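Local coordinates for protein aerobactin synthase IucC (Klebsiella pneumoniae, PDB 6CN7) that probably joins the second N-acetyl-N-hydroxylysine to the citryl intermediate, using ATP, to complete the siderophore aerobactin, at residues L118-L123 / Q381-A386; F166-L171 / D252-Q257; R302-V307 / Y417-I422; P538-V543 / Q570-L575. The protein carries 5 engineered substitutions. One frame throughout, in Å; residues are numbered along the deposited sequence.

In the fold
Four contacts, none touching another, join parts of the chain from 27 to 258 residues apart in this synthetase of the IucA/IucC family. Interaction 2 fastens two strands of the large antiparallel sheet, and along the chain both of its segments fall between those of interaction 1, which joins two helix starts. Interaction 3 sets helix 291-310 against strand 419-421; its segments alternate with those of interaction 1, so the two closures cross along the chain, and their centres are about 34 Å apart. Interaction 4 lies near the C-terminus, its nearest atoms about 13 Å from interaction 3. Interactions 2 and 4, with centres about 44 Å apart, sit on opposite sides of the chain's centre.

Interaction 1 (L118-L123 / Q381-A386); sequences LSASDL and QPLIGA
Two helix N-termini meet here, and the one that begins at Ala120 carries a capping box, with Ala120 and Leu123 turned toward the start of helix 383-391. Ser119 is the N-cap: its OG accepts from Asp122 N at 3.1 Å with a nearly straight N-H...O angle of 170°, and Asp122 OD2 in turn accepts a weak bond from Ser119 N. This fixes the first turn, from which the Ala120 methyl reaches across. Ala120 CB lies 3.7 Å from Gln381 O and 3.9 Å from Ala386 CB, so a single carbon touches both the loop before the second helix and its first turn. A side chain this small suits the place, because the CA atoms of Ala120 and Leu383 are only 4.9 Å apart. Alanine at 386 answers it methyl to methyl. Outside the pair of segments, Asp377 links both backbones, its OD2 accepting from Ala120 N and its OD1 from Gln381 N. Beside the alanines, Leu123 and Leu383 cross at about a right angle. Leu383 spreads its branches over its partner: CD2 meets Leu123 CB at 4.0 Å, while CD1 stands 3.9 Å from Leu123 CD1.

Interaction 2 (F166-L171 / D252-Q257); sequences FRLHWL and DLWLAQ
Leu168 and Trp254 both hold CG anti to the carbonyl carbon (chi1 -59° and -68°), and their side chains meet obliquely beside an antiparallel bridge in the large antiparallel sheet, within the IucA/IucC family region. Phe166 takes the crowded position instead, CG between its own N and carbonyl carbon (chi1 52°). Trp254 O stands 3.6 Å above one face of the Phe166 ring, offset toward the rim. Phe166 and Trp254 form a hydrogen-bonded pair. Phe166 N gives to Trp254 O at 3.1 Å, on a lone pair in the carbonyl plane, and Trp254 N gives to Phe166 O at 2.7 Å, tilted out of the Phe166 carbonyl plane. The strands run steeply across each other, so the pairing is local. Strand 165-174 goes on to pair with strand 244-250. Asp252, where the second segment begins, has Arg268 NE as the salt-bridge partner of its OD2. Alongside, the aliphatic part of Arg167 does apolar work, its CG 3.8 Å from Leu253 CD2. Leucine suits position 168 because its branched end can lie on a flat indole: CD1 makes a CH-pi contact with the five-membered ring of Trp254, 3.9 Å from its centroid.

Interaction 3 (R302-V307 / Y417-I422); sequences RWLQQV and YGVALI
Val307 and Tyr417 reach toward each other tip to tip, the valine methyl landing over one face of the phenol ring. Val307 CG1 lies 3.7 Å from the ring centroid and 24° off the normal, a CH-pi contact displaced toward the rim, where CE2 and CZ are its nearest atoms. With CG1 anti to the backbone N (chi1 175°), Val307 sends this branch to the tyrosine, while its other methyl, CG2, rests 3.7 Å above the centre of the Trp303 ring on the same helix. A beta-branched residue thus serves two aromatic faces at once. Beyond the ring, Tyr417 OH hydrogen-bonds to Asp311 OD2, which gives the polar tip a partner. Trp303 presents its edge to the strand: Trp303 CZ3 approaches Val419 CG2 at 4.1 Å, the two side chains sliding past each other in opposite directions. Leu304 is looser, its CD1 4.4 Å from Leu421 CD2. Val419 and Leu421, two residues apart on the strand, both point at the helix, as alternation requires. Gly418, with positive phi, turns the chain from helix 395-417 into that strand. Altogether this is a helix crossing an edge strand of a small mixed sheet at 106°, the axes 12.6 Å apart, with large side chains bridging them.

Interaction 4 (P538-V543 / Q570-L575); sequences PQIIRV and QNPLWL
One face of the Trp574 indole carries Pro538, whose CB stands 3.5 Å above the plane over the centre of the ring system. The proline CA adds a CH-pi contact, 3.6 Å from the centroid of the five-membered ring and 17° off its normal. Proline suits this place because its compact, rigid pyrrolidine ring holds CB over the indole. The same indole makes a cation-pi contact with Arg578. Next to the CH-pi contact, Asn571 N gives a 3.2 Å hydrogen bond to Pro538 O, the donor standing above the carbonyl plane. The Asn571 amide is used at both ends: OD1 accepts from Leu573 N at 3.1 Å, while ND2 donates to Leu535 O and Lys537 O. Asparagine can do both, which joins the helix start to the chain just ahead of the strand. Ile540 crosses this side chain at about a right angle, its CG1 3.8 Å from Asn571 CB and its CD1 near the amide oxygen. Gln539 and Gln570 form an antiparallel non-hydrogen-bonded pair. Such an assembly is a two-stranded antiparallel sheet whose second strand runs directly into an asparagine N-cap and a short C-terminal helix.

Interaction 1 (L118-L123 / Q381-A386)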
loop_
_atom_site.group_PDB
_atom_site.type_symbol
_atom_site.label_atom_id
_atom_site.label_comp_id
_atom_site.label_asym_id
_atom_site.label_seq_id
_atom_site.Cartn_x
_atom_site.Cartn_y
_atom_site.Cartn_z
ATOM N N LEU A 118 17.736 10.871 29.104
ATOM C CA LEU A 118 18.794 11.557 28.376
ATOM C C LEU A 118 18.732 13.048 28.675
ATOM O O LEU A 118 17.726 13.705 28.384
ATOM C CB LEU A 118 18.669 11.302 26.875
ATOM C CG LEU A 118 18.792 9.831 26.465
ATOM C CD1 LEU A 118 18.679 9.681 24.961
ATOM C CD2 LEU A 118 20.101 9.231 26.954
ATOM N N SER A 119 19.808 13.570 29.255
ATOM C CA SER A 119 19.947 14.993 29.512
ATOM C C SER A 119 20.259 15.735 28.215
ATOM O O SER A 119 20.533 15.137 27.169
ATOM C CB SER A 119 21.053 15.242 30.538
ATOM O OG SER A 119 22.318 14.862 30.023
ATOM N N ALA A 120 20.218 17.065 28.292
ATOM C CA ALA A 120 20.589 17.877 27.139
ATOM C C ALA A 120 22.025 17.599 26.715
ATOM O O ALA A 120 22.322 17.508 25.519
ATOM C CB ALA A 120 20.402 19.359 27.459
ATOM N N SER A 121 22.931 17.454 27.685
ATOM C CA SER A 121 24.312 17.108 27.367
ATOM C C SER A 121 24.384 15.753 26.674
ATOM O O SER A 121 25.080 15.593 25.665
ATOM C CB SER A 121 25.158 17.111 28.641
ATOM O OG SER A 121 25.149 18.389 29.255
ATOM N N ASP A 122 23.667 14.761 27.206
ATOM C CA ASP A 122 23.569 13.474 26.524
ATOM C C ASP A 122 23.087 13.658 25.090
ATOM O O ASP A 122 23.653 13.089 24.153
ATOM C CB ASP A 122 22.623 12.543 27.288
ATOM C CG ASP A 122 23.206 12.065 28.602
ATOM O OD1 ASP A 122 24.406 12.312 28.846
ATOM O OD2 ASP A 122 22.464 11.437 29.392
ATOM N N LEU A 123 22.047 14.475 24.902
ATOM C CA LEU A 123 21.401 14.559 23.596
ATOM C C LEU A 123 22.322 15.180 22.548
ATOM O O LEU A 123 22.304 14.772 21.381
ATOM C CB LEU A 123 20.093 15.342 23.703
ATOM C CG LEU A 123 18.961 14.555 24.373
ATOM C CD1 LEU A 123 17.777 15.457 24.672
ATOM C CD2 LEU A 123 18.514 13.369 23.514
ATOM N N GLN A 381 15.466 21.127 30.166
ATOM C CA GLN A 381 16.717 21.856 30.011
ATOM C C GLN A 381 16.998 22.047 28.525
ATOM O O GLN A 381 17.166 21.052 27.810
ATOM C CB GLN A 381 17.863 21.108 30.667
ATOM C CG GLN A 381 17.700 20.937 32.174
ATOM C CD GLN A 381 17.728 22.256 32.922
ATOM O OE1 GLN A 381 18.382 23.210 32.500
ATOM N NE2 GLN A 381 17.010 22.319 34.040
ATOM N N PRO A 382 17.041 23.279 28.014
ATOM C CA PRO A 382 17.248 23.464 26.571
ATOM C C PRO A 382 18.596 22.926 26.117
ATOM O O PRO A 382 19.606 23.053 26.812
ATOM C CB PRO A 382 17.161 24.984 26.390
ATOM C CG PRO A 382 16.428 25.478 27.578
ATOM C CD PRO A 382 16.786 24.558 28.698
ATOM N N LEU A 383 18.604 22.322 24.926
ATOM C CA LEU A 383 19.857 21.861 24.339
ATOM C C LEU A 383 20.776 23.025 24.000
ATOM O O LEU A 383 22.005 22.883 24.051
ATOM C CB LEU A 383 19.580 21.031 23.086
ATOM C CG LEU A 383 19.351 19.535 23.310
ATOM C CD1 LEU A 383 18.143 19.281 24.204
ATOM C CD2 LEU A 383 19.192 18.833 21.972
ATOM N N ILE A 384 20.205 24.178 23.650
ATOM C CA ILE A 384 21.021 25.347 23.347
ATOM C C ILE A 384 21.827 25.765 24.567
ATOM O O ILE A 384 22.951 26.266 24.438
ATOM C CB ILE A 384 20.128 26.492 22.823
ATOM C CG1 ILE A 384 20.990 27.690 22.415
ATOM C CG2 ILE A 384 19.077 26.874 23.871
ATOM C CD1 ILE A 384 20.287 28.648 21.466
ATOM N N GLY A 385 21.279 25.564 25.767
ATOM C CA GLY A 385 22.047 25.812 26.975
ATOM C C GLY A 385 23.193 24.839 27.154
ATOM O O GLY A 385 24.235 25.199 27.709
ATOM N N ALA A 386 23.023 23.598 26.695
ATOM C CA ALA A 386 24.119 22.637 26.745
ATOM C C ALA A 386 25.262 23.065 25.836
ATOM O O ALA A 386 26.431 23.010 26.234
ATOM C CB ALA A 386 23.618 21.246 26.359
#

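Interaction 2 (F166-L171 / D252-Q257)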
loop_
_atom_site.group_PDB
_atom_site.type_symbol
_atom_site.label_atom_id
_atom_site.label_comp_id
_atom_site.label_asym_id
_atom_site.label_seq_id
_atom_site.Cartn_x
_atom_site.Cartn_y
_atom_site.Cartn_z
ATOM N N PHE A 166 16.782 0.926 5.697
ATOM C CA PHE A 166 16.191 0.097 4.658
ATOM C C PHE A 166 17.044 0.179 3.402
ATOM O O PHE A 166 17.793 1.138 3.192
ATOM C CB PHE A 166 14.747 0.518 4.359
ATOM C CG PHE A 166 14.584 1.989 4.073
ATOM C CD1 PHE A 166 14.386 2.892 5.106
ATOM C CD2 PHE A 166 14.625 2.467 2.772
ATOM C CE1 PHE A 166 14.230 4.242 4.846
ATOM C CE2 PHE A 166 14.471 3.817 2.507
ATOM C CZ PHE A 166 14.273 4.704 3.546
ATOM N N ARG A 167 16.926 -0.855 2.576
ATOM C CA ARG A 167 17.556 -0.879 1.267
ATOM C C ARG A 167 16.662 -0.195 0.241
ATOM O O ARG A 167 15.453 -0.043 0.432
ATOM C CB ARG A 167 17.835 -2.316 0.823
ATOM C CG ARG A 167 18.991 -2.984 1.538
ATOM C CD ARG A 167 19.261 -4.359 0.952
ATOM N NE ARG A 167 20.372 -5.036 1.615
ATOM C CZ ARG A 167 20.749 -6.284 1.353
ATOM N NH1 ARG A 167 20.102 -7.003 0.445
ATOM N NH2 ARG A 167 21.774 -6.816 2.005
ATOM N N LEU A 168 17.276 0.215 -0.863
ATOM C CA LEU A 168 16.544 0.789 -1.976
ATOM C C LEU A 168 16.188 -0.287 -2.992
ATOM O O LEU A 168 16.887 -1.295 -3.135
ATOM C CB LEU A 168 17.366 1.882 -2.657
ATOM C CG LEU A 168 17.785 3.047 -1.763
ATOM C CD1 LEU A 168 18.656 4.018 -2.543
ATOM C CD2 LEU A 168 16.566 3.753 -1.180
ATOM N N HIS A 169 15.083 -0.063 -3.692
ATOM C CA HIS A 169 14.696 -0.888 -4.822
ATOM C C HIS A 169 15.333 -0.328 -6.089
ATOM O O HIS A 169 15.518 0.885 -6.226
ATOM C CB HIS A 169 13.175 -0.925 -4.956
ATOM C CG HIS A 169 12.669 -2.002 -5.862
ATOM N ND1 HIS A 169 12.485 -3.301 -5.441
ATOM C CD2 HIS A 169 12.299 -1.972 -7.163
ATOM C CE1 HIS A 169 12.026 -4.026 -6.445
ATOM N NE2 HIS A 169 11.904 -3.242 -7.501
ATOM N N TRP A 170 15.678 -1.220 -7.016
ATOM C CA TRP A 170 16.420 -0.847 -8.215
ATOM C C TRP A 170 15.653 -1.257 -9.462
ATOM O O TRP A 170 15.202 -2.403 -9.574
ATOM C CB TRP A 170 17.811 -1.484 -8.212
ATOM C CG TRP A 170 18.694 -0.897 -7.167
ATOM C CD1 TRP A 170 18.842 -1.327 -5.883
ATOM C CD2 TRP A 170 19.543 0.247 -7.309
ATOM N NE1 TRP A 170 19.736 -0.527 -5.215
ATOM C CE2 TRP A 170 20.181 0.449 -6.069
ATOM C CE3 TRP A 170 19.829 1.119 -8.364
ATOM C CZ2 TRP A 170 21.086 1.485 -5.856
ATOM C CZ3 TRP A 170 20.729 2.146 -8.151
ATOM C CH2 TRP A 170 21.346 2.320 -6.907
ATOM N N LEU A 171 15.515 -0.319 -10.393
ATOM C CA LEU A 171 14.886 -0.552 -11.683
ATOM C C LEU A 171 15.917 -0.421 -12.795
ATOM O O LEU A 171 17.019 0.099 -12.603
ATOM C CB LEU A 171 13.739 0.437 -11.924
ATOM C CG LEU A 171 12.540 0.389 -10.977
ATOM C CD1 LEU A 171 11.527 1.451 -11.372
ATOM C CD2 LEU A 171 11.904 -0.989 -10.978
ATOM N N ASP A 252 23.419 -0.735 0.144
ATOM C CA ASP A 252 23.568 -0.282 1.515
ATOM C C ASP A 252 22.214 0.046 2.136
ATOM O O ASP A 252 21.185 0.126 1.462
ATOM C CB ASP A 252 24.477 0.947 1.568
ATOM C CG ASP A 252 25.905 0.628 1.177
ATOM O OD1 ASP A 252 26.309 -0.546 1.316
ATOM O OD2 ASP A 252 26.620 1.546 0.728
ATOM N N LEU A 253 22.237 0.246 3.452
ATOM C CA LEU A 253 21.058 0.624 4.213
ATOM C C LEU A 253 20.993 2.138 4.339
ATOM O O LEU A 253 22.007 2.795 4.598
ATOM C CB LEU A 253 21.094 -0.021 5.600
ATOM C CG LEU A 253 21.023 -1.548 5.646
ATOM C CD1 LEU A 253 21.233 -2.052 7.069
ATOM C CD2 LEU A 253 19.691 -2.039 5.102
ATOM N N TRP A 254 19.798 2.689 4.158
ATOM C CA TRP A 254 19.604 4.131 4.131
ATOM C C TRP A 254 18.713 4.566 5.288
ATOM O O TRP A 254 17.885 3.798 5.782
ATOM C CB TRP A 254 18.991 4.575 2.799
ATOM C CG TRP A 254 19.929 4.401 1.643
ATOM C CD1 TRP A 254 20.108 3.273 0.898
ATOM C CD2 TRP A 254 20.825 5.382 1.107
ATOM N NE1 TRP A 254 21.055 3.491 -0.071
ATOM C CE2 TRP A 254 21.511 4.779 0.037
ATOM C CE3 TRP A 254 21.111 6.712 1.429
ATOM C CZ2 TRP A 254 22.466 5.458 -0.715
ATOM C CZ3 TRP A 254 22.059 7.384 0.683
ATOM C CH2 TRP A 254 22.724 6.757 -0.378
ATOM N N LEU A 255 18.886 5.820 5.699
ATOM C CA LEU A 255 18.209 6.382 6.857
ATOM C C LEU A 255 17.540 7.682 6.438
ATOM O O LEU A 255 18.157 8.509 5.760
ATOM C CB LEU A 255 19.205 6.625 7.995
ATOM C CG LEU A 255 18.712 7.318 9.261
ATOM C CD1 LEU A 255 17.786 6.406 10.043
ATOM C CD2 LEU A 255 19.901 7.738 10.106
ATOM N N ALA A 256 16.283 7.860 6.839
ATOM C CA ALA A 256 15.516 9.025 6.420
ATOM C C ALA A 256 15.901 10.254 7.230
ATOM O O ALA A 256 16.165 10.170 8.432
ATOM C CB ALA A 256 14.018 8.757 6.569
ATOM N N GLN A 257 15.932 11.402 6.557
ATOM C CA GLN A 257 16.122 12.684 7.214
ATOM C C GLN A 257 14.761 13.295 7.546
ATOM O O GLN A 257 13.705 12.722 7.265
ATOM C CB GLN A 257 16.937 13.626 6.327
ATOM C CG GLN A 257 18.315 13.107 5.942
ATOM C CD GLN A 257 19.060 14.069 5.033
ATOM O OE1 GLN A 257 18.605 15.185 4.785
ATOM N NE2 GLN A 257 20.209 13.637 4.527
#

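Interaction 3 (R302-V307 / Y417-I422)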
loop_
_atom_site.group_PDB
_atom_site.type_symbol
_atom_site.label_atom_id
_atom_site.label_comp_id
_atom_site.label_asym_id
_atom_site.label_seq_id
_atom_site.Cartn_x
_atom_site.Cartn_y
_atom_site.Cartn_z
ATOM N N ARG A 302 25.439 25.544 -8.879
ATOM C CA ARG A 302 26.712 25.994 -9.430
ATOM C C ARG A 302 26.826 27.510 -9.403
ATOM O O ARG A 302 27.926 28.047 -9.233
ATOM C CB ARG A 302 26.877 25.475 -10.859
ATOM N N TRP A 303 25.706 28.217 -9.565
ATOM C CA TRP A 303 25.743 29.674 -9.564
ATOM C C TRP A 303 25.903 30.219 -8.150
ATOM O O TRP A 303 26.727 31.110 -7.911
ATOM C CB TRP A 303 24.478 30.235 -10.216
ATOM C CG TRP A 303 24.505 31.725 -10.365
ATOM C CD1 TRP A 303 25.155 32.438 -11.327
ATOM C CD2 TRP A 303 23.853 32.685 -9.525
ATOM N NE1 TRP A 303 24.951 33.783 -11.137
ATOM C CE2 TRP A 303 24.154 33.960 -10.037
ATOM C CE3 TRP A 303 23.044 32.588 -8.388
ATOM C CZ2 TRP A 303 23.675 35.132 -9.455
ATOM C CZ3 TRP A 303 22.570 33.753 -7.810
ATOM C CH2 TRP A 303 22.887 35.007 -8.344
ATOM N N LEU A 304 25.131 29.690 -7.197
ATOM C CA LEU A 304 25.238 30.159 -5.820
ATOM C C LEU A 304 26.600 29.825 -5.226
ATOM O O LEU A 304 27.145 30.604 -4.435
ATOM C CB LEU A 304 24.122 29.551 -4.971
ATOM C CG LEU A 304 22.716 30.096 -5.226
ATOM C CD1 LEU A 304 21.696 29.270 -4.464
ATOM C CD2 LEU A 304 22.615 31.567 -4.835
ATOM N N GLN A 305 27.164 28.673 -5.590
ATOM C CA GLN A 305 28.507 28.337 -5.131
ATOM C C GLN A 305 29.518 29.377 -5.595
ATOM O O GLN A 305 30.404 29.778 -4.831
ATOM C CB GLN A 305 28.894 26.941 -5.623
ATOM C CG GLN A 305 28.153 25.822 -4.904
ATOM C CD GLN A 305 28.387 24.460 -5.527
ATOM O OE1 GLN A 305 28.582 24.339 -6.735
ATOM N NE2 GLN A 305 28.368 23.421 -4.698
ATOM N N GLN A 306 29.398 29.831 -6.843
ATOM C CA GLN A 306 30.294 30.871 -7.342
ATOM C C GLN A 306 30.082 32.194 -6.616
ATOM O O GLN A 306 31.041 32.941 -6.397
ATOM C CB GLN A 306 30.096 31.054 -8.847
ATOM N N VAL A 307 28.840 32.503 -6.236
ATOM C CA VAL A 307 28.560 33.755 -5.538
ATOM C C VAL A 307 29.180 33.735 -4.147
ATOM O O VAL A 307 29.849 34.690 -3.733
ATOM C CB VAL A 307 27.043 34.007 -5.475
ATOM C CG1 VAL A 307 26.729 35.241 -4.636
ATOM C CG2 VAL A 307 26.471 34.167 -6.878
ATOM N N TYR A 417 21.911 40.533 -4.150
ATOM C CA TYR A 417 21.643 39.755 -5.349
ATOM C C TYR A 417 20.157 39.536 -5.604
ATOM O O TYR A 417 19.804 38.879 -6.587
ATOM C CB TYR A 417 22.357 38.403 -5.257
ATOM C CG TYR A 417 23.849 38.524 -5.054
ATOM C CD1 TYR A 417 24.683 38.870 -6.107
ATOM C CD2 TYR A 417 24.423 38.294 -3.812
ATOM C CE1 TYR A 417 26.048 38.988 -5.930
ATOM C CE2 TYR A 417 25.787 38.404 -3.625
ATOM C CZ TYR A 417 26.593 38.753 -4.688
ATOM O OH TYR A 417 27.951 38.868 -4.509
ATOM N N GLY A 418 19.281 40.062 -4.753
ATOM C CA GLY A 418 17.853 39.890 -4.960
ATOM C C GLY A 418 17.404 38.445 -4.940
ATOM O O GLY A 418 16.435 38.094 -5.622
ATOM N N VAL A 419 18.083 37.596 -4.174
ATOM C CA VAL A 419 17.811 36.164 -4.126
ATOM C C VAL A 419 17.333 35.813 -2.727
ATOM O O VAL A 419 17.956 36.209 -1.737
ATOM C CB VAL A 419 19.060 35.339 -4.495
ATOM C CG1 VAL A 419 18.784 33.847 -4.353
ATOM C CG2 VAL A 419 19.518 35.665 -5.909
ATOM N N ALA A 420 16.234 35.063 -2.645
ATOM C CA ALA A 420 15.677 34.622 -1.375
ATOM C C ALA A 420 15.755 33.106 -1.268
ATOM O O ALA A 420 15.514 32.393 -2.246
ATOM C CB ALA A 420 14.223 35.077 -1.220
ATOM N N LEU A 421 16.095 32.623 -0.073
ATOM C CA LEU A 421 16.195 31.196 0.208
ATOM C C LEU A 421 15.348 30.875 1.431
ATOM O O LEU A 421 15.405 31.596 2.432
ATOM C CB LEU A 421 17.649 30.778 0.454
ATOM C CG LEU A 421 18.652 30.993 -0.681
ATOM C CD1 LEU A 421 20.061 30.681 -0.202
ATOM C CD2 LEU A 421 18.299 30.138 -1.887
ATOM N N ILE A 422 14.565 29.796 1.349
ATOM C CA ILE A 422 13.791 29.352 2.503
ATOM C C ILE A 422 14.745 29.016 3.639
ATOM O O ILE A 422 15.722 28.278 3.455
ATOM C CB ILE A 422 12.911 28.151 2.127
#

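Interaction 4 (P538-V543 / Q570-L575)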
loop_
_atom_site.group_PDB
_atom_site.type_symbol
_atom_site.label_atom_id
_atom_site.label_comp_id
_atom_site.label_asym_id
_atom_site.label_seq_id
_atom_site.Cartn_x
_atom_site.Cartn_y
_atom_site.Cartn_z
ATOM N N PRO A 538 7.874 49.013 11.847
ATOM C CA PRO A 538 7.217 48.747 13.138
ATOM C C PRO A 538 6.264 47.569 13.117
ATOM O O PRO A 538 5.993 46.998 14.181
ATOM C CB PRO A 538 6.479 50.061 13.439
ATOM C CG PRO A 538 6.358 50.754 12.137
ATOM C CD PRO A 538 7.549 50.353 11.329
ATOM N N GLN A 539 5.747 47.183 11.956
ATOM C CA GLN A 539 4.818 46.070 11.850
ATOM C C GLN A 539 5.352 45.019 10.885
ATOM O O GLN A 539 6.215 45.291 10.047
ATOM C CB GLN A 539 3.433 46.538 11.381
ATOM C CG GLN A 539 2.677 47.395 12.391
ATOM C CD GLN A 539 2.881 48.885 12.180
ATOM O OE1 GLN A 539 3.511 49.309 11.212
ATOM N NE2 GLN A 539 2.339 49.688 13.090
ATOM N N ILE A 540 4.826 43.806 11.026
ATOM C CA ILE A 540 5.059 42.718 10.085
ATOM C C ILE A 540 3.718 42.345 9.469
ATOM O O ILE A 540 2.715 42.227 10.183
ATOM C CB ILE A 540 5.711 41.501 10.769
ATOM C CG1 ILE A 540 7.124 41.854 11.244
ATOM C CG2 ILE A 540 5.758 40.302 9.818
ATOM C CD1 ILE A 540 7.759 40.801 12.131
ATOM N N ILE A 541 3.700 42.172 8.152
ATOM C CA ILE A 541 2.480 41.794 7.448
ATOM C C ILE A 541 2.194 40.321 7.699
ATOM O O ILE A 541 3.110 39.491 7.751
ATOM C CB ILE A 541 2.611 42.101 5.945
ATOM C CG1 ILE A 541 2.811 43.607 5.733
ATOM C CG2 ILE A 541 1.380 41.607 5.183
ATOM C CD1 ILE A 541 3.135 44.001 4.303
ATOM N N ARG A 542 0.918 39.991 7.863
ATOM C CA ARG A 542 0.503 38.632 8.174
ATOM C C ARG A 542 0.184 37.844 6.908
ATOM O O ARG A 542 -0.072 38.404 5.839
ATOM C CB ARG A 542 -0.728 38.638 9.079
ATOM C CG ARG A 542 -0.444 38.647 10.571
ATOM C CD ARG A 542 -1.755 38.530 11.321
ATOM N NE ARG A 542 -1.609 38.457 12.776
ATOM C CZ ARG A 542 -1.601 39.505 13.594
ATOM N NH1 ARG A 542 -1.718 40.740 13.120
ATOM N NH2 ARG A 542 -1.474 39.321 14.901
ATOM N N VAL A 543 0.198 36.522 7.052
ATOM C CA VAL A 543 -0.316 35.614 6.032
ATOM C C VAL A 543 -1.785 35.359 6.335
ATOM O O VAL A 543 -2.133 34.926 7.441
ATOM C CB VAL A 543 0.477 34.298 6.008
ATOM C CG1 VAL A 543 -0.084 33.343 4.953
ATOM C CG2 VAL A 543 1.954 34.571 5.754
ATOM N N GLN A 570 3.328 43.159 15.688
ATOM C CA GLN A 570 4.470 43.992 16.042
ATOM C C GLN A 570 5.783 43.283 15.740
ATOM O O GLN A 570 5.920 42.075 15.946
ATOM C CB GLN A 570 4.413 44.375 17.520
ATOM C CG GLN A 570 3.391 45.454 17.827
ATOM C CD GLN A 570 3.385 45.858 19.287
ATOM O OE1 GLN A 570 3.976 45.188 20.133
ATOM N NE2 GLN A 570 2.715 46.963 19.589
ATOM N N ASN A 571 6.753 44.055 15.255
ATOM C CA ASN A 571 8.052 43.518 14.875
ATOM C C ASN A 571 8.991 43.554 16.072
ATOM O O ASN A 571 9.314 44.647 16.554
ATOM C CB ASN A 571 8.639 44.325 13.729
ATOM C CG ASN A 571 9.971 43.781 13.250
ATOM O OD1 ASN A 571 10.453 42.763 13.742
ATOM N ND2 ASN A 571 10.565 44.455 12.276
ATOM N N PRO A 572 9.452 42.408 16.584
ATOM C CA PRO A 572 10.377 42.445 17.730
ATOM C C PRO A 572 11.652 43.234 17.475
ATOM O O PRO A 572 12.201 43.815 18.419
ATOM C CB PRO A 572 10.673 40.961 17.981
ATOM C CG PRO A 572 9.470 40.253 17.474
ATOM C CD PRO A 572 9.011 41.036 16.279
ATOM N N LEU A 573 12.149 43.273 16.235
ATOM C CA LEU A 573 13.356 44.047 15.958
ATOM C C LEU A 573 13.124 45.536 16.176
ATOM O O LEU A 573 14.045 46.254 16.582
ATOM C CB LEU A 573 13.837 43.790 14.528
ATOM C CG LEU A 573 14.697 42.543 14.318
ATOM C CD1 LEU A 573 13.936 41.278 14.676
ATOM C CD2 LEU A 573 15.191 42.477 12.883
ATOM N N TRP A 574 11.909 46.014 15.908
ATOM C CA TRP A 574 11.561 47.409 16.154
ATOM C C TRP A 574 11.186 47.632 17.613
ATOM O O TRP A 574 11.512 48.673 18.193
ATOM C CB TRP A 574 10.408 47.810 15.233
ATOM C CG TRP A 574 9.929 49.223 15.369
ATOM C CD1 TRP A 574 10.403 50.314 14.706
ATOM C CD2 TRP A 574 8.851 49.690 16.191
ATOM N NE1 TRP A 574 9.699 51.436 15.072
ATOM C CE2 TRP A 574 8.743 51.081 15.985
ATOM C CE3 TRP A 574 7.974 49.071 17.085
ATOM C CZ2 TRP A 574 7.792 51.860 16.639
ATOM C CZ3 TRP A 574 7.031 49.848 17.737
ATOM C CH2 TRP A 574 6.948 51.227 17.510
ATOM N N LEU A 575 10.513 46.650 18.217
ATOM C CA LEU A 575 10.036 46.786 19.588
ATOM C C LEU A 575 11.192 46.807 20.582
ATOM O O LEU A 575 11.145 47.536 21.579
ATOM C CB LEU A 575 9.072 45.641 19.897
ATOM C CG LEU A 575 8.297 45.634 21.214
ATOM C CD1 LEU A 575 7.480 46.902 21.396
ATOM C CD2 LEU A 575 7.393 44.410 21.245
#